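CurF (Lyngbya majuscula, PDB 2Q2X) belongs to the enoyl-CoA hydratase/isomerase (crotonase) family and probably decarboxylates a 3-methylglutaconyl intermediate in the biosynthesis of curacin A. Local coordinates at residues A[48-53]-A[90-95]. Sequence-based numbering, arbitrary orientation.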
ATOM      1  N   TYR A  48       8.323  25.308 -18.965  1.00 49.08           N
ATOM      2  CA  TYR A  48       7.312  24.255 -18.864  1.00 46.21           C
ATOM      3  C   TYR A  48       7.153  23.724 -17.438  1.00 44.09           C
ATOM      4  O   TYR A  48       8.134  23.600 -16.700  1.00 43.61           O
ATOM      5  CB  TYR A  48       7.638  23.100 -19.806  1.00 46.83           C
ATOM      6  CG  TYR A  48       7.617  23.449 -21.272  1.00 48.22           C
ATOM      7  CD1 TYR A  48       6.847  24.511 -21.758  1.00 51.25           C
ATOM      8  CD2 TYR A  48       8.342  22.692 -22.186  1.00 51.51           C
ATOM      9  CE1 TYR A  48       6.832  24.827 -23.114  1.00 50.38           C
ATOM     10  CE2 TYR A  48       8.327  22.994 -23.542  1.00 52.51           C
ATOM     11  CZ  TYR A  48       7.569  24.058 -23.999  1.00 50.22           C
ATOM     12  OH  TYR A  48       7.559  24.342 -25.344  1.00 51.64           O
ATOM     13  N   LYS A  49       5.912  23.397 -17.081  1.00 41.83           N
ATOM     14  CA  LYS A  49       5.548  22.959 -15.734  1.00 40.24           C
ATOM     15  C   LYS A  49       4.967  21.543 -15.661  1.00 38.49           C
ATOM     16  O   LYS A  49       5.175  20.839 -14.676  1.00 37.76           O
ATOM     17  CB  LYS A  49       4.529  23.921 -15.126  1.00 40.05           C
ATOM     18  CG  LYS A  49       5.093  25.247 -14.667  1.00 41.80           C
ATOM     19  CD  LYS A  49       4.018  25.969 -13.914  1.00 39.07           C
ATOM     20  CE  LYS A  49       4.516  27.246 -13.287  1.00 41.06           C
ATOM     21  NZ  LYS A  49       3.338  27.955 -12.750  1.00 37.46           N
ATOM     22  N   VAL A  50       4.207  21.149 -16.680  1.00 37.16           N
ATOM     23  CA  VAL A  50       3.554  19.836 -16.710  1.00 35.66           C
ATOM     24  C   VAL A  50       3.580  19.281 -18.134  1.00 35.66           C
ATOM     25  O   VAL A  50       3.354  20.027 -19.099  1.00 35.39           O
ATOM     26  CB  VAL A  50       2.068  19.910 -16.183  1.00 35.11           C
ATOM     27  CG1 VAL A  50       1.344  18.563 -16.305  1.00 34.44           C
ATOM     28  CG2 VAL A  50       2.011  20.398 -14.754  1.00 36.21           C
ATOM     29  N   VAL A  51       3.879  17.982 -18.267  1.00 34.97           N
ATOM     30  CA  VAL A  51       3.685  17.275 -19.540  1.00 33.63           C
ATOM     31  C   VAL A  51       2.581  16.226 -19.462  1.00 32.81           C
ATOM     32  O   VAL A  51       2.461  15.487 -18.492  1.00 32.65           O
ATOM     33  CB  VAL A  51       5.020  16.752 -20.215  1.00 34.39           C
ATOM     34  CG1 VAL A  51       6.191  16.784 -19.274  1.00 35.05           C
ATOM     35  CG2 VAL A  51       4.854  15.382 -20.878  1.00 34.58           C
ATOM     36  N   ILE A  52       1.730  16.235 -20.479  1.00 32.65           N
ATOM     37  CA  ILE A  52       0.722  15.216 -20.668  1.00 31.74           C
ATOM     38  C   ILE A  52       1.193  14.358 -21.822  1.00 32.00           C
ATOM     39  O   ILE A  52       1.363  14.848 -22.941  1.00 32.25           O
ATOM     40  CB  ILE A  52      -0.654  15.834 -20.995  1.00 32.52           C
ATOM     41  CG1 ILE A  52      -1.072  16.775 -19.848  1.00 34.52           C
ATOM     42  CG2 ILE A  52      -1.711  14.740 -21.176  1.00 30.60           C
ATOM     43  CD1 ILE A  52      -2.054  17.851 -20.269  1.00 38.20           C
ATOM     44  N   LEU A  53       1.434  13.087 -21.527  1.00 31.98           N
ATOM     45  CA  LEU A  53       1.866  12.118 -22.522  1.00 30.80           C
ATOM     46  C   LEU A  53       0.640  11.310 -22.938  1.00 30.87           C
ATOM     47  O   LEU A  53      -0.078  10.788 -22.090  1.00 30.18           O
ATOM     48  CB  LEU A  53       2.953  11.207 -21.941  1.00 31.29           C
ATOM     49  CG  LEU A  53       3.513  10.068 -22.818  1.00 29.36           C
ATOM     50  CD1 LEU A  53       4.163  10.616 -24.105  1.00 25.68           C
ATOM     51  CD2 LEU A  53       4.495   9.200 -22.058  1.00 29.92           C
ATOM     52  N   GLU A  90      12.280  16.494 -15.322  1.00 34.72           N
ATOM     53  CA  GLU A  90      12.274  17.272 -14.063  1.00 35.37           C
ATOM     54  C   GLU A  90      10.879  17.664 -13.588  1.00 32.37           C
ATOM     55  O   GLU A  90      10.660  17.903 -12.389  1.00 30.88           O
ATOM     56  CB  GLU A  90      13.117  18.544 -14.197  1.00 35.53           C
ATOM     57  CG  GLU A  90      14.624  18.355 -14.034  1.00 41.34           C
ATOM     58  CD  GLU A  90      15.365  19.692 -13.990  1.00 40.78           C
ATOM     59  OE1 GLU A  90      15.194  20.499 -14.938  1.00 53.82           O
ATOM     60  OE2 GLU A  90      16.109  19.933 -13.006  1.00 52.88           O
ATOM     61  N   ILE A  91       9.938  17.746 -14.524  1.00 30.70           N
ATOM     62  CA  ILE A  91       8.592  18.220 -14.219  1.00 30.20           C
ATOM     63  C   ILE A  91       7.552  17.089 -14.221  1.00 29.43           C
ATOM     64  O   ILE A  91       7.757  16.079 -14.891  1.00 28.84           O
ATOM     65  CB  ILE A  91       8.170  19.366 -15.172  1.00 29.57           C
ATOM     66  CG1 ILE A  91       8.159  18.908 -16.640  1.00 30.63           C
ATOM     67  CG2 ILE A  91       9.081  20.584 -14.956  1.00 31.44           C
ATOM     68  CD1 ILE A  91       7.535  19.932 -17.633  1.00 29.99           C
ATOM     69  N   PRO A  92       6.445  17.245 -13.453  1.00 29.34           N
ATOM     70  CA  PRO A  92       5.433  16.186 -13.412  1.00 28.75           C
ATOM     71  C   PRO A  92       4.890  15.845 -14.789  1.00 28.59           C
ATOM     72  O   PRO A  92       4.722  16.737 -15.647  1.00 29.61           O
ATOM     73  CB  PRO A  92       4.329  16.764 -12.511  1.00 29.30           C
ATOM     74  CG  PRO A  92       4.631  18.219 -12.397  1.00 29.11           C
ATOM     75  CD  PRO A  92       6.109  18.351 -12.536  1.00 29.30           C
ATOM     76  N   ILE A  93       4.670  14.549 -15.000  1.00 27.50           N
ATOM     77  CA  ILE A  93       4.123  14.027 -16.238  1.00 26.99           C
ATOM     78  C   ILE A  93       2.811  13.370 -15.866  1.00 26.93           C
ATOM     79  O   ILE A  93       2.719  12.659 -14.859  1.00 27.53           O
ATOM     80  CB  ILE A  93       5.064  12.953 -16.897  1.00 26.67           C
ATOM     81  CG1 ILE A  93       6.428  13.551 -17.249  1.00 28.08           C
ATOM     82  CG2 ILE A  93       4.430  12.346 -18.153  1.00 26.79           C
ATOM     83  CD1 ILE A  93       7.527  12.504 -17.403  1.00 28.49           C
ATOM     84  N   ILE A  94       1.802  13.617 -16.684  1.00 26.93           N
ATOM     85  CA  ILE A  94       0.524  12.916 -16.607  1.00 28.77           C
ATOM     86  C   ILE A  94       0.417  11.983 -17.831  1.00 28.39           C
ATOM     87  O   ILE A  94       0.473  12.451 -18.961  1.00 30.27           O
ATOM     88  CB  ILE A  94      -0.653  13.920 -16.621  1.00 28.16           C
ATOM     89  CG1 ILE A  94      -0.524  14.916 -15.456  1.00 30.03           C
ATOM     90  CG2 ILE A  94      -2.000  13.179 -16.551  1.00 30.32           C
ATOM     91  CD1 ILE A  94      -1.574  16.024 -15.468  1.00 30.34           C
ATOM     92  N   ALA A  95       0.287  10.682 -17.607  1.00 27.58           N
ATOM     93  CA  ALA A  95       0.074   9.746 -18.713  1.00 28.64           C
ATOM     94  C   ALA A  95      -1.418   9.621 -18.972  1.00 28.24           C
ATOM     95  O   ALA A  95      -2.123   8.986 -18.212  1.00 29.20           O
ATOM     96  CB  ALA A  95       0.666   8.383 -18.410  1.00 27.12           C
TER
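Val51 and Ile94 join two parallel neighbouring strands through their backbones. Val51 N donates to Pro92 O at 3.0 Å. Val51 O then accepts Ile94 N at 2.7 Å. Leu53 N closes the series on Ile94 O at 2.8 Å. CA-H...O contacts accompany them, such as Ile93 CA to Val51 O.

Pro92 accepts through its O but cannot donate. It has no N-H for Lys49 O, which this register sets opposite its nitrogen. Lys49 O is buried without a hydrogen-bond partner, and Pro92 CD lies 3.4 Å from it. Ile91 CB comes equally close to that oxygen.

Apolar side chains fill both faces of the sheet. Val51 and Ile93 lie side by side and point the same way, with their CG1 atoms 3.8 Å apart. Leu53 and Ala95 share that face. Ile91 comes in at about a right angle to Val51. Its CG1 sits between the backbone N and the carbonyl carbon (chi1 61°). From there CD1 reaches Val51 CG1 at 3.8 Å and also meets Tyr48 CB. On the other face, Val50 CG1 touches Ile94 CD1 at 4.0 Å. Val50 and the ring of Pro92 cross at about a right angle, CG2 of Val50 lying 4.1 Å from CG of Pro92.

This pair lies inside the sheet of the crotonase fold, between strands 13-18 and 114-118. Strand 13-18 is hydrogen-bonded to the far edge of 48-53. A carboxylate oxygen of Asp113, just before strand 114-118, accepts the N-H of Ile93. Helix 178-192 packs on the face of Val50, Ile52 and Ile94, while helix 197-230 touches Lys49 and Ile91. Tyr156 of a second subunit packs on Pro92, close to where the two segments enter the sheet.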